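Local coordinates for uncharacterized protein (Cytophaga hutchinsonii ATCC 33406, PDB 3FF4) that is of unknown function but, as a member of the CoA-binding family with a Rossmann-like fold, probably binds coenzyme A or a related nucleotide, at residues Leu8-Thr13 with Asn76-Leu81; Leu22-Leu27 with Glu43-Thr48; Arg26-Ser29 with Glu33-Pro36. All coordinates share one frame; numbering follows the deposited sequence.

Contact 1 of 3, residues Leu8-Thr13 with Asn76-Leu81; sequences LILGAT and NYILSL
Leu8 and Leu10 of strand 8-10 face helix 76-81 and meet it through methyl groups alone. On Leu8, the CB bond points toward the helix. CG is anti to the backbone N (chi1 -172°) and still lies short of the helix, 3.7 Å from Ile35 O on the neighbouring strand. Beyond CG the two methyls part. CD2 turns along its own strand and comes 4.0 Å from Leu10 CB. CD1 makes the crossing. It lies 3.9 Å from Leu81 CD1, where the two leucines cross at about a right angle, and 4.1 Å from Tyr77 OH, which arrives from the opposite direction.

Strand and helix run almost exactly antiparallel, at 175°, with their axes 12.1 Å apart. This is helix-on-sheet packing in a Rossmann-like fold. Ile9 points to the other face of the sheet, where it touches helix 19-30, so strand 8-10 is covered on both sides.

Leu10 also has CG anti to its N. Its CD2 fits against the CG1-CD1 end of Ile78, 3.9 Å from Ile78 CD1. The Ile78 CB bond does not aim at the strand; the reach is made by CG1 and CD1. Within the helix, Leu81 CG lies 4.2 Å above one face of the Tyr77 ring, toward its rim. The hydroxyl of the buried Tyr77 is hydrogen-bonded to Pro54 O. Tyr77 O accepts both Leu81 N and Ser80 OG, the latter tilted 18° from the carbonyl plane.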
ATOM      1  N   LEU A   8       3.898  -2.952  -0.564  1.00 29.01           N
ATOM      2  CA  LEU A   8       2.757  -3.758  -0.106  1.00 28.18           C
ATOM      3  C   LEU A   8       1.476  -2.949  -0.382  1.00 28.11           C
ATOM      4  O   LEU A   8       1.357  -1.796   0.065  1.00 28.19           O
ATOM      5  CB  LEU A   8       2.905  -4.102   1.392  1.00 28.13           C
ATOM      6  CG  LEU A   8       1.915  -5.100   2.017  1.00 26.82           C
ATOM      7  CD1 LEU A   8       2.679  -5.895   3.071  1.00 27.75           C
ATOM      8  CD2 LEU A   8       0.712  -4.362   2.636  1.00 28.11           C
ATOM      9  N   ILE A   9       0.539  -3.552  -1.114  1.00 27.00           N
ATOM     10  CA  ILE A   9      -0.792  -2.946  -1.371  1.00 26.35           C
ATOM     11  C   ILE A   9      -1.774  -3.466  -0.356  1.00 26.51           C
ATOM     12  O   ILE A   9      -2.096  -4.668  -0.348  1.00 26.86           O
ATOM     13  CB  ILE A   9      -1.302  -3.327  -2.784  1.00 25.29           C
ATOM     14  CG1 ILE A   9      -0.216  -3.005  -3.831  1.00 25.18           C
ATOM     15  CG2 ILE A   9      -2.724  -2.688  -3.067  1.00 25.90           C
ATOM     16  CD1 ILE A   9      -0.547  -3.457  -5.296  1.00 23.58           C
ATOM     17  N   LEU A  10      -2.258  -2.566   0.493  1.00 26.65           N
ATOM     18  CA  LEU A  10      -3.184  -2.906   1.536  1.00 27.09           C
ATOM     19  C   LEU A  10      -4.600  -2.455   1.129  1.00 27.58           C
ATOM     20  O   LEU A  10      -4.885  -1.257   0.988  1.00 26.98           O
ATOM     21  CB  LEU A  10      -2.738  -2.260   2.861  1.00 27.51           C
ATOM     22  CG  LEU A  10      -3.484  -2.688   4.124  1.00 27.79           C
ATOM     23  CD1 LEU A  10      -3.347  -4.204   4.317  1.00 24.67           C
ATOM     24  CD2 LEU A  10      -2.964  -1.960   5.365  1.00 25.77           C
ATOM     25  N   GLY A  11      -5.479  -3.439   0.969  1.00 27.25           N
ATOM     26  CA  GLY A  11      -6.734  -3.254   0.265  1.00 27.42           C
ATOM     27  C   GLY A  11      -6.706  -3.852  -1.141  1.00 27.77           C
ATOM     28  O   GLY A  11      -7.560  -3.516  -1.983  1.00 28.42           O
ATOM     29  N   ALA A  12      -5.757  -4.760  -1.415  1.00 27.42           N
ATOM     30  CA  ALA A  12      -5.680  -5.396  -2.746  1.00 28.04           C
ATOM     31  C   ALA A  12      -7.005  -6.052  -3.164  1.00 28.87           C
ATOM     32  O   ALA A  12      -7.724  -6.615  -2.326  1.00 29.24           O
ATOM     33  CB  ALA A  12      -4.582  -6.418  -2.777  1.00 27.41           C
ATOM     34  N   THR A  13      -7.333  -5.976  -4.451  1.00 29.67           N
ATOM     35  CA  THR A  13      -8.603  -6.549  -4.968  1.00 30.42           C
ATOM     36  C   THR A  13      -8.369  -7.100  -6.368  1.00 31.47           C
ATOM     37  O   THR A  13      -7.509  -6.571  -7.092  1.00 32.08           O
ATOM     38  CB  THR A  13      -9.796  -5.539  -4.937  1.00 30.27           C
ATOM     39  OG1 THR A  13     -10.940  -6.131  -5.579  1.00 30.02           O
ATOM     40  CG2 THR A  13      -9.451  -4.213  -5.616  1.00 28.43           C
ATOM     41  N   ASN A  76      -1.532  -1.173  13.934  1.00 28.40           N
ATOM     42  CA  ASN A  76      -0.422  -1.912  14.528  1.00 29.21           C
ATOM     43  C   ASN A  76       0.288  -2.801  13.517  1.00 28.66           C
ATOM     44  O   ASN A  76       1.494  -2.979  13.610  1.00 29.70           O
ATOM     45  CB  ASN A  76      -0.889  -2.721  15.742  1.00 28.72           C
ATOM     46  CG  ASN A  76      -1.202  -1.835  16.922  1.00 32.48           C
ATOM     47  OD1 ASN A  76      -0.728  -0.689  17.007  1.00 33.04           O
ATOM     48  ND2 ASN A  76      -2.021  -2.346  17.846  1.00 34.10           N
ATOM     49  N   TYR A  77      -0.457  -3.326  12.541  1.00 28.10           N
ATOM     50  CA  TYR A  77       0.147  -4.124  11.473  1.00 27.40           C
ATOM     51  C   TYR A  77       1.073  -3.264  10.602  1.00 27.33           C
ATOM     52  O   TYR A  77       2.223  -3.637  10.328  1.00 27.49           O
ATOM     53  CB  TYR A  77      -0.918  -4.838  10.630  1.00 27.49           C
ATOM     54  CG  TYR A  77      -0.349  -5.666   9.482  1.00 26.77           C
ATOM     55  CD1 TYR A  77       0.539  -6.736   9.731  1.00 25.56           C
ATOM     56  CD2 TYR A  77      -0.654  -5.352   8.153  1.00 26.45           C
ATOM     57  CE1 TYR A  77       1.092  -7.472   8.676  1.00 25.76           C
ATOM     58  CE2 TYR A  77      -0.121  -6.109   7.076  1.00 26.06           C
ATOM     59  CZ  TYR A  77       0.747  -7.141   7.357  1.00 27.57           C
ATOM     60  OH  TYR A  77       1.264  -7.857   6.329  1.00 28.41           O
ATOM     61  N   ILE A  78       0.580  -2.099  10.216  1.00 26.44           N
ATOM     62  CA  ILE A  78       1.382  -1.174   9.421  1.00 26.19           C
ATOM     63  C   ILE A  78       2.688  -0.834  10.186  1.00 26.26           C
ATOM     64  O   ILE A  78       3.786  -0.958   9.623  1.00 25.93           O
ATOM     65  CB  ILE A  78       0.575   0.093   9.006  1.00 25.11           C
ATOM     66  CG1 ILE A  78      -0.578  -0.298   8.047  1.00 23.94           C
ATOM     67  CG2 ILE A  78       1.498   1.122   8.370  1.00 25.73           C
ATOM     68  CD1 ILE A  78      -1.737   0.688   8.009  1.00 25.04           C
ATOM     69  N   LEU A  79       2.545  -0.454  11.460  1.00 26.70           N
ATOM     70  CA  LEU A  79       3.700  -0.208  12.338  1.00 27.16           C
ATOM     71  C   LEU A  79       4.655  -1.408  12.403  1.00 27.34           C
ATOM     72  O   LEU A  79       5.860  -1.239  12.210  1.00 28.89           O
ATOM     73  CB  LEU A  79       3.240   0.214  13.746  1.00 26.91           C
ATOM     74  CG  LEU A  79       2.554   1.579  13.908  1.00 26.89           C
ATOM     75  CD1 LEU A  79       2.143   1.791  15.367  1.00 25.82           C
ATOM     76  CD2 LEU A  79       3.445   2.745  13.451  1.00 25.06           C
ATOM     77  N   SER A  80       4.135  -2.614  12.645  1.00 26.86           N
ATOM     78  CA  SER A  80       5.002  -3.805  12.695  1.00 27.21           C
ATOM     79  C   SER A  80       5.775  -4.055  11.379  1.00 27.19           C
ATOM     80  O   SER A  80       6.819  -4.696  11.402  1.00 27.67           O
ATOM     81  CB  SER A  80       4.232  -5.072  13.087  1.00 26.77           C
ATOM     82  OG  SER A  80       3.507  -5.580  11.969  1.00 26.54           O
ATOM     83  N   LEU A  81       5.266  -3.564  10.247  1.00 26.55           N
ATOM     84  CA  LEU A  81       6.013  -3.708   9.007  1.00 26.54           C
ATOM     85  C   LEU A  81       7.227  -2.768   8.943  1.00 26.47           C
ATOM     86  O   LEU A  81       8.134  -2.971   8.117  1.00 26.17           O
ATOM     87  CB  LEU A  81       5.122  -3.491   7.789  1.00 26.81           C
ATOM     88  CG  LEU A  81       4.005  -4.512   7.547  1.00 27.34           C
ATOM     89  CD1 LEU A  81       3.052  -4.000   6.432  1.00 25.06           C
ATOM     90  CD2 LEU A  81       4.642  -5.851   7.179  1.00 26.09           C
TER

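Contact 2 of 3, residues Leu22-Leu27 with Glu43-Thr48; sequences LAAERL and EVLGKT
Leu45 lays its CD1 methyl against the backbone of helix 22-27, at the peptide link between Ala24 and Glu25. CD1 is 3.6 Å from Ala24 C and equally close to Glu25 N. The torsions bring it there. Leu45 has CG anti to its carbonyl carbon and beside the backbone N (chi1 -51°), and chi2 is extended at 160°. The same methyl also touches Ala24 CB at 3.8 Å.

In Val44 the two branches divide the work. CG1 is anti to the backbone N (chi1 174°) and meets the helix, 3.6 Å from Ala24 CB, while CG2 lies beside the N. The single methyl of Ala24 is thus met by both Val44 and Leu45. Ala24 also touches Ile9 and Phe34, so this small side chain lies at a junction of helix, sheet and hairpin.

Glu25 flanks the contact on its partly exposed side. CG stands beside the backbone N and the chain is extended beyond it. Glu25 and Leu45 cross at about a right angle, with Glu25 CG 4.1 Å from Leu45 CD1. Only the aliphatic part of the glutamate takes part. No hydrogen bond joins the two segments.

Lys47 reaches back to the sheet instead. Its NZ is hydrogen-bonded to Phe34 O and makes a cation-pi contact with the Phe34 ring.

The left-handed backbone of Leu45 and Gly46 shapes the tip. Val44 N binds Lys47 O at 2.8 Å, and Lys47 N returns the bond to Val44 O at 2.9 Å. The motif is a two-residue beta hairpin with a type I' turn, packed against the first helix of the Rossmann-like fold.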
ATOM      1  N   LEU A  22      -5.355  -1.241 -10.461  1.00 26.56           N
ATOM      2  CA  LEU A  22      -4.563  -0.343 -11.289  1.00 27.01           C
ATOM      3  C   LEU A  22      -3.131  -0.143 -10.706  1.00 27.55           C
ATOM      4  O   LEU A  22      -2.149  -0.173 -11.456  1.00 26.99           O
ATOM      5  CB  LEU A  22      -5.291   0.977 -11.502  1.00 26.35           C
ATOM      6  CG  LEU A  22      -6.688   0.790 -12.101  1.00 27.66           C
ATOM      7  CD1 LEU A  22      -7.411   2.124 -12.222  1.00 28.98           C
ATOM      8  CD2 LEU A  22      -6.601   0.102 -13.478  1.00 25.04           C
ATOM      9  N   ALA A  23      -3.012   0.013  -9.381  1.00 26.84           N
ATOM     10  CA  ALA A  23      -1.700   0.252  -8.790  1.00 27.52           C
ATOM     11  C   ALA A  23      -0.774  -0.945  -8.979  1.00 28.02           C
ATOM     12  O   ALA A  23       0.399  -0.769  -9.287  1.00 29.50           O
ATOM     13  CB  ALA A  23      -1.810   0.605  -7.316  1.00 26.11           C
ATOM     14  N   ALA A  24      -1.298  -2.153  -8.781  1.00 27.95           N
ATOM     15  CA  ALA A  24      -0.495  -3.366  -8.953  1.00 28.16           C
ATOM     16  C   ALA A  24       0.052  -3.433 -10.369  1.00 28.62           C
ATOM     17  O   ALA A  24       1.248  -3.712 -10.539  1.00 28.65           O
ATOM     18  CB  ALA A  24      -1.295  -4.619  -8.618  1.00 26.86           C
ATOM     19  N   GLU A  25      -0.804  -3.126 -11.351  1.00 28.65           N
ATOM     20  CA  GLU A  25      -0.406  -3.082 -12.766  1.00 30.64           C
ATOM     21  C   GLU A  25       0.712  -2.074 -13.031  1.00 30.70           C
ATOM     22  O   GLU A  25       1.676  -2.406 -13.718  1.00 30.93           O
ATOM     23  CB  GLU A  25      -1.579  -2.722 -13.681  1.00 30.68           C
ATOM     24  CG  GLU A  25      -2.599  -3.811 -13.873  1.00 33.93           C
ATOM     25  CD  GLU A  25      -3.683  -3.441 -14.900  1.00 36.86           C
ATOM     26  OE1 GLU A  25      -4.177  -2.279 -14.881  1.00 37.62           O
ATOM     27  OE2 GLU A  25      -4.037  -4.325 -15.722  1.00 36.68           O
ATOM     28  N   ARG A  26       0.573  -0.844 -12.517  1.00 30.46           N
ATOM     29  CA  ARG A  26       1.623   0.150 -12.741  1.00 30.30           C
ATOM     30  C   ARG A  26       2.911  -0.222 -11.988  1.00 29.43           C
ATOM     31  O   ARG A  26       3.993  -0.104 -12.541  1.00 29.67           O
ATOM     32  CB  ARG A  26       1.187   1.579 -12.389  1.00 29.68           C
ATOM     33  CG  ARG A  26       0.048   2.159 -13.209  1.00 33.38           C
ATOM     34  CD  ARG A  26       0.401   2.416 -14.677  1.00 34.22           C
ATOM     35  NE  ARG A  26       0.109   1.229 -15.464  1.00 37.97           N
ATOM     36  CZ  ARG A  26       0.931   0.701 -16.366  1.00 38.32           C
ATOM     37  NH1 ARG A  26       2.100   1.258 -16.622  1.00 39.23           N
ATOM     38  NH2 ARG A  26       0.584  -0.388 -17.019  1.00 38.27           N
ATOM     39  N   LEU A  27       2.798  -0.658 -10.730  1.00 29.22           N
ATOM     40  CA  LEU A  27       3.983  -1.064  -9.964  1.00 28.79           C
ATOM     41  C   LEU A  27       4.719  -2.157 -10.701  1.00 28.83           C
ATOM     42  O   LEU A  27       5.943  -2.086 -10.915  1.00 28.73           O
ATOM     43  CB  LEU A  27       3.573  -1.558  -8.576  1.00 27.96           C
ATOM     44  CG  LEU A  27       3.164  -0.451  -7.602  1.00 28.51           C
ATOM     45  CD1 LEU A  27       2.324  -1.005  -6.443  1.00 26.19           C
ATOM     46  CD2 LEU A  27       4.404   0.358  -7.082  1.00 29.21           C
ATOM     47  N   GLU A  43      -6.800 -13.441  -6.823  0.50 34.96           N
ATOM     48  CA  GLU A  43      -5.417 -13.295  -7.295  0.50 34.29           C
ATOM     49  C   GLU A  43      -5.259 -12.007  -8.101  0.50 33.77           C
ATOM     50  O   GLU A  43      -6.113 -11.682  -8.941  0.50 33.78           O
ATOM     51  CB  GLU A  43      -5.006 -14.460  -8.209  0.50 34.15           C
ATOM     52  CG  GLU A  43      -5.064 -14.057  -9.679  0.50 33.85           C
ATOM     53  CD  GLU A  43      -4.329 -14.999 -10.600  0.50 34.24           C
ATOM     54  OE1 GLU A  43      -4.292 -16.217 -10.319  0.50 32.76           O
ATOM     55  OE2 GLU A  43      -3.798 -14.505 -11.619  0.50 34.43           O
ATOM     56  N   VAL A  44      -4.148 -11.309  -7.871  1.00 32.70           N
ATOM     57  CA  VAL A  44      -3.853 -10.061  -8.561  1.00 31.57           C
ATOM     58  C   VAL A  44      -2.587 -10.323  -9.360  1.00 30.96           C
ATOM     59  O   VAL A  44      -1.526 -10.618  -8.796  1.00 29.61           O
ATOM     60  CB  VAL A  44      -3.645  -8.877  -7.579  1.00 30.61           C
ATOM     61  CG1 VAL A  44      -3.197  -7.618  -8.338  1.00 30.47           C
ATOM     62  CG2 VAL A  44      -4.924  -8.614  -6.774  1.00 29.89           C
ATOM     63  N   LEU A  45      -2.724 -10.281 -10.681  1.00 30.79           N
ATOM     64  CA  LEU A  45      -1.604 -10.544 -11.590  1.00 30.71           C
ATOM     65  C   LEU A  45      -0.773 -11.748 -11.169  1.00 30.77           C
ATOM     66  O   LEU A  45       0.451 -11.681 -11.131  1.00 31.52           O
ATOM     67  CB  LEU A  45      -0.720  -9.294 -11.702  1.00 30.52           C
ATOM     68  CG  LEU A  45      -1.493  -8.001 -12.032  1.00 31.08           C
ATOM     69  CD1 LEU A  45      -0.721  -6.758 -11.657  1.00 29.19           C
ATOM     70  CD2 LEU A  45      -1.905  -7.948 -13.506  1.00 30.38           C
ATOM     71  N   GLY A  46      -1.429 -12.847 -10.828  1.00 30.96           N
ATOM     72  CA  GLY A  46      -0.699 -14.080 -10.540  1.00 31.01           C
ATOM     73  C   GLY A  46      -0.380 -14.339  -9.074  1.00 31.28           C
ATOM     74  O   GLY A  46       0.081 -15.424  -8.738  1.00 31.20           O
ATOM     75  N   LYS A  47      -0.632 -13.362  -8.194  1.00 31.56           N
ATOM     76  CA  LYS A  47      -0.333 -13.528  -6.777  1.00 31.54           C
ATOM     77  C   LYS A  47      -1.609 -13.639  -5.976  1.00 31.87           C
ATOM     78  O   LYS A  47      -2.505 -12.787  -6.089  1.00 32.22           O
ATOM     79  CB  LYS A  47       0.490 -12.359  -6.255  1.00 31.87           C
ATOM     80  CG  LYS A  47       1.904 -12.333  -6.748  1.00 33.05           C
ATOM     81  CD  LYS A  47       2.508 -10.978  -6.452  1.00 34.77           C
ATOM     82  CE  LYS A  47       3.994 -10.979  -6.635  1.00 39.29           C
ATOM     83  NZ  LYS A  47       4.642 -11.119  -5.283  1.00 43.41           N
ATOM     84  N   THR A  48      -1.693 -14.696  -5.173  1.00 31.26           N
ATOM     85  CA  THR A  48      -2.807 -14.869  -4.249  1.00 30.92           C
ATOM     86  C   THR A  48      -2.831 -13.663  -3.313  1.00 30.36           C
ATOM     87  O   THR A  48      -1.797 -13.294  -2.773  1.00 31.00           O
ATOM     88  CB  THR A  48      -2.623 -16.165  -3.403  1.00 30.95           C
ATOM     89  OG1 THR A  48      -2.504 -17.309  -4.265  1.00 32.23           O
ATOM     90  CG2 THR A  48      -3.796 -16.375  -2.444  1.00 29.64           C
TER

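Contact 3 of 3, residues Arg26-Ser29 with Glu33-Pro36; sequences RLKS and EFIP
Phe34 packs against Leu27 and Lys28 near the C-terminal part of helix 19-30. Glu33 comes first in the segment 33-36. Glu33 CA lies 6.6 Å from Lys28 CA, but the glutamate's CB bond points away from the helix. The carboxylate makes a long, weak ion pair with Lys6.

Phe34 opens the strand and carries the contact. Its chi1 of 77° sets CG between the backbone N and the carbonyl carbon, and CB points toward the helix. Phe34 CB lies 4.3 Å from Leu27 CD1, an apolar contact on the buried side. The ring extends toward Lys28, whose CB approaches Phe34 CE2 obliquely at 4.3 Å. With CG anti to its N (chi1 179°), the Lys28 chain runs on past the ring, and CD comes as near to Phe34 CE2 as CB does. Only the end, CE and NZ, leads away. The lysine therefore contributes its methylenes and not its charge.

Ile35 follows with its side chain turned to other parts of the fold, touching Lys6 and Ile56. Pro36 touches Ala12.

The helix and strand belong to the beta-alpha-beta unit of strand 7-10, helix 19-30 and strand 34-37. Strand 34-37 is the outermost strand of the parallel sheet on this side. Leu27 and Phe34 both touch Ile9 of strand 7-10, and Leu27 also packs on Leu117 of helix 113-119.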
ATOM      1  N   ARG A  26       0.573  -0.844 -12.517  1.00 30.46           N
ATOM      2  CA  ARG A  26       1.623   0.150 -12.741  1.00 30.30           C
ATOM      3  C   ARG A  26       2.911  -0.222 -11.988  1.00 29.43           C
ATOM      4  O   ARG A  26       3.993  -0.104 -12.541  1.00 29.67           O
ATOM      5  CB  ARG A  26       1.187   1.579 -12.389  1.00 29.68           C
ATOM      6  CG  ARG A  26       0.048   2.159 -13.209  1.00 33.38           C
ATOM      7  CD  ARG A  26       0.401   2.416 -14.677  1.00 34.22           C
ATOM      8  NE  ARG A  26       0.109   1.229 -15.464  1.00 37.97           N
ATOM      9  CZ  ARG A  26       0.931   0.701 -16.366  1.00 38.32           C
ATOM     10  NH1 ARG A  26       2.100   1.258 -16.622  1.00 39.23           N
ATOM     11  NH2 ARG A  26       0.584  -0.388 -17.019  1.00 38.27           N
ATOM     12  N   LEU A  27       2.798  -0.658 -10.730  1.00 29.22           N
ATOM     13  CA  LEU A  27       3.983  -1.064  -9.964  1.00 28.79           C
ATOM     14  C   LEU A  27       4.719  -2.157 -10.701  1.00 28.83           C
ATOM     15  O   LEU A  27       5.943  -2.086 -10.915  1.00 28.73           O
ATOM     16  CB  LEU A  27       3.573  -1.558  -8.576  1.00 27.96           C
ATOM     17  CG  LEU A  27       3.164  -0.451  -7.602  1.00 28.51           C
ATOM     18  CD1 LEU A  27       2.324  -1.005  -6.443  1.00 26.19           C
ATOM     19  CD2 LEU A  27       4.404   0.358  -7.082  1.00 29.21           C
ATOM     20  N   LYS A  28       3.955  -3.163 -11.114  1.00 29.89           N
ATOM     21  CA  LYS A  28       4.522  -4.290 -11.830  1.00 30.58           C
ATOM     22  C   LYS A  28       5.208  -3.843 -13.108  1.00 30.98           C
ATOM     23  O   LYS A  28       6.333  -4.244 -13.355  1.00 30.26           O
ATOM     24  CB  LYS A  28       3.481  -5.360 -12.127  1.00 30.08           C
ATOM     25  CG  LYS A  28       4.070  -6.528 -12.883  1.00 31.00           C
ATOM     26  CD  LYS A  28       3.089  -7.672 -13.046  1.00 31.69           C
ATOM     27  CE  LYS A  28       3.543  -8.577 -14.192  1.00 34.95           C
ATOM     28  NZ  LYS A  28       3.622  -9.926 -13.626  1.00 34.04           N
ATOM     29  N   SER A  29       4.561  -2.997 -13.907  1.00 31.69           N
ATOM     30  CA  SER A  29       5.159  -2.632 -15.201  1.00 32.45           C
ATOM     31  C   SER A  29       6.371  -1.749 -14.990  1.00 32.56           C
ATOM     32  O   SER A  29       7.216  -1.644 -15.877  1.00 33.03           O
ATOM     33  CB  SER A  29       4.168  -1.956 -16.164  1.00 32.17           C
ATOM     34  OG  SER A  29       3.780  -0.700 -15.648  1.00 35.50           O
ATOM     35  N   GLU A  33       8.496  -4.958  -6.950  1.00 31.63           N
ATOM     36  CA  GLU A  33       7.813  -6.110  -6.362  1.00 31.55           C
ATOM     37  C   GLU A  33       6.589  -5.617  -5.570  1.00 30.91           C
ATOM     38  O   GLU A  33       6.725  -4.817  -4.637  1.00 30.76           O
ATOM     39  CB  GLU A  33       8.762  -6.896  -5.458  1.00 31.10           C
ATOM     40  CG  GLU A  33       8.056  -7.888  -4.559  1.00 33.54           C
ATOM     41  CD  GLU A  33       9.035  -8.748  -3.768  1.00 36.84           C
ATOM     42  OE1 GLU A  33      10.161  -8.268  -3.434  1.00 36.17           O
ATOM     43  OE2 GLU A  33       8.677  -9.916  -3.506  1.00 37.22           O
ATOM     44  N   PHE A  34       5.398  -6.048  -5.978  1.00 30.77           N
ATOM     45  CA  PHE A  34       4.169  -5.713  -5.228  1.00 31.78           C
ATOM     46  C   PHE A  34       3.709  -6.915  -4.406  1.00 31.95           C
ATOM     47  O   PHE A  34       3.894  -8.092  -4.822  1.00 31.90           O
ATOM     48  CB  PHE A  34       3.040  -5.187  -6.143  1.00 31.73           C
ATOM     49  CG  PHE A  34       2.340  -6.254  -6.925  1.00 34.08           C
ATOM     50  CD1 PHE A  34       1.136  -6.808  -6.454  1.00 33.72           C
ATOM     51  CD2 PHE A  34       2.880  -6.727  -8.119  1.00 34.07           C
ATOM     52  CE1 PHE A  34       0.495  -7.826  -7.168  1.00 35.23           C
ATOM     53  CE2 PHE A  34       2.249  -7.751  -8.835  1.00 36.46           C
ATOM     54  CZ  PHE A  34       1.041  -8.290  -8.358  1.00 35.88           C
ATOM     55  N   ILE A  35       3.126  -6.629  -3.243  1.00 30.98           N
ATOM     56  CA  ILE A  35       2.566  -7.681  -2.403  1.00 30.98           C
ATOM     57  C   ILE A  35       1.101  -7.380  -2.046  1.00 30.35           C
ATOM     58  O   ILE A  35       0.857  -6.426  -1.305  1.00 30.32           O
ATOM     59  CB  ILE A  35       3.386  -7.881  -1.113  1.00 30.43           C
ATOM     60  CG1 ILE A  35       4.860  -8.187  -1.454  1.00 31.82           C
ATOM     61  CG2 ILE A  35       2.746  -9.015  -0.253  1.00 30.50           C
ATOM     62  CD1 ILE A  35       5.782  -8.038  -0.285  1.00 31.48           C
ATOM     63  N   PRO A  36       0.144  -8.193  -2.562  1.00 29.85           N
ATOM     64  CA  PRO A  36      -1.283  -7.905  -2.341  1.00 29.94           C
ATOM     65  C   PRO A  36      -1.809  -8.462  -1.013  1.00 30.85           C
ATOM     66  O   PRO A  36      -1.777  -9.698  -0.790  1.00 30.43           O
ATOM     67  CB  PRO A  36      -1.979  -8.601  -3.501  1.00 29.48           C
ATOM     68  CG  PRO A  36      -1.011  -9.683  -3.970  1.00 30.33           C
ATOM     69  CD  PRO A  36       0.363  -9.343  -3.479  1.00 29.19           C
TER

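In the fold
Contact 1 spans the longest stretch; the segments of contacts 2 and 3 fall between its two. Contacts 2 and 3 share Arg26 and Leu27 of helix 19-30, and their centres are about 6 Å apart. The centre of contact 1 is about 15 Å from that of contact 2 and about 14 Å from that of contact 3. Contacts 1 and 3 both reach the parallel sheet. Strands 7-10 and 34-37 are neighbours in it, and Ile9 N probably hydrogen-bonds Ile35 O. Helix 75-81 packs on one face and helix 19-30 on the other, giving the three layers of a Rossmann-like core, consistent with a CoA-binding domain. The hairpin 43-48 packs beside helix 19-30.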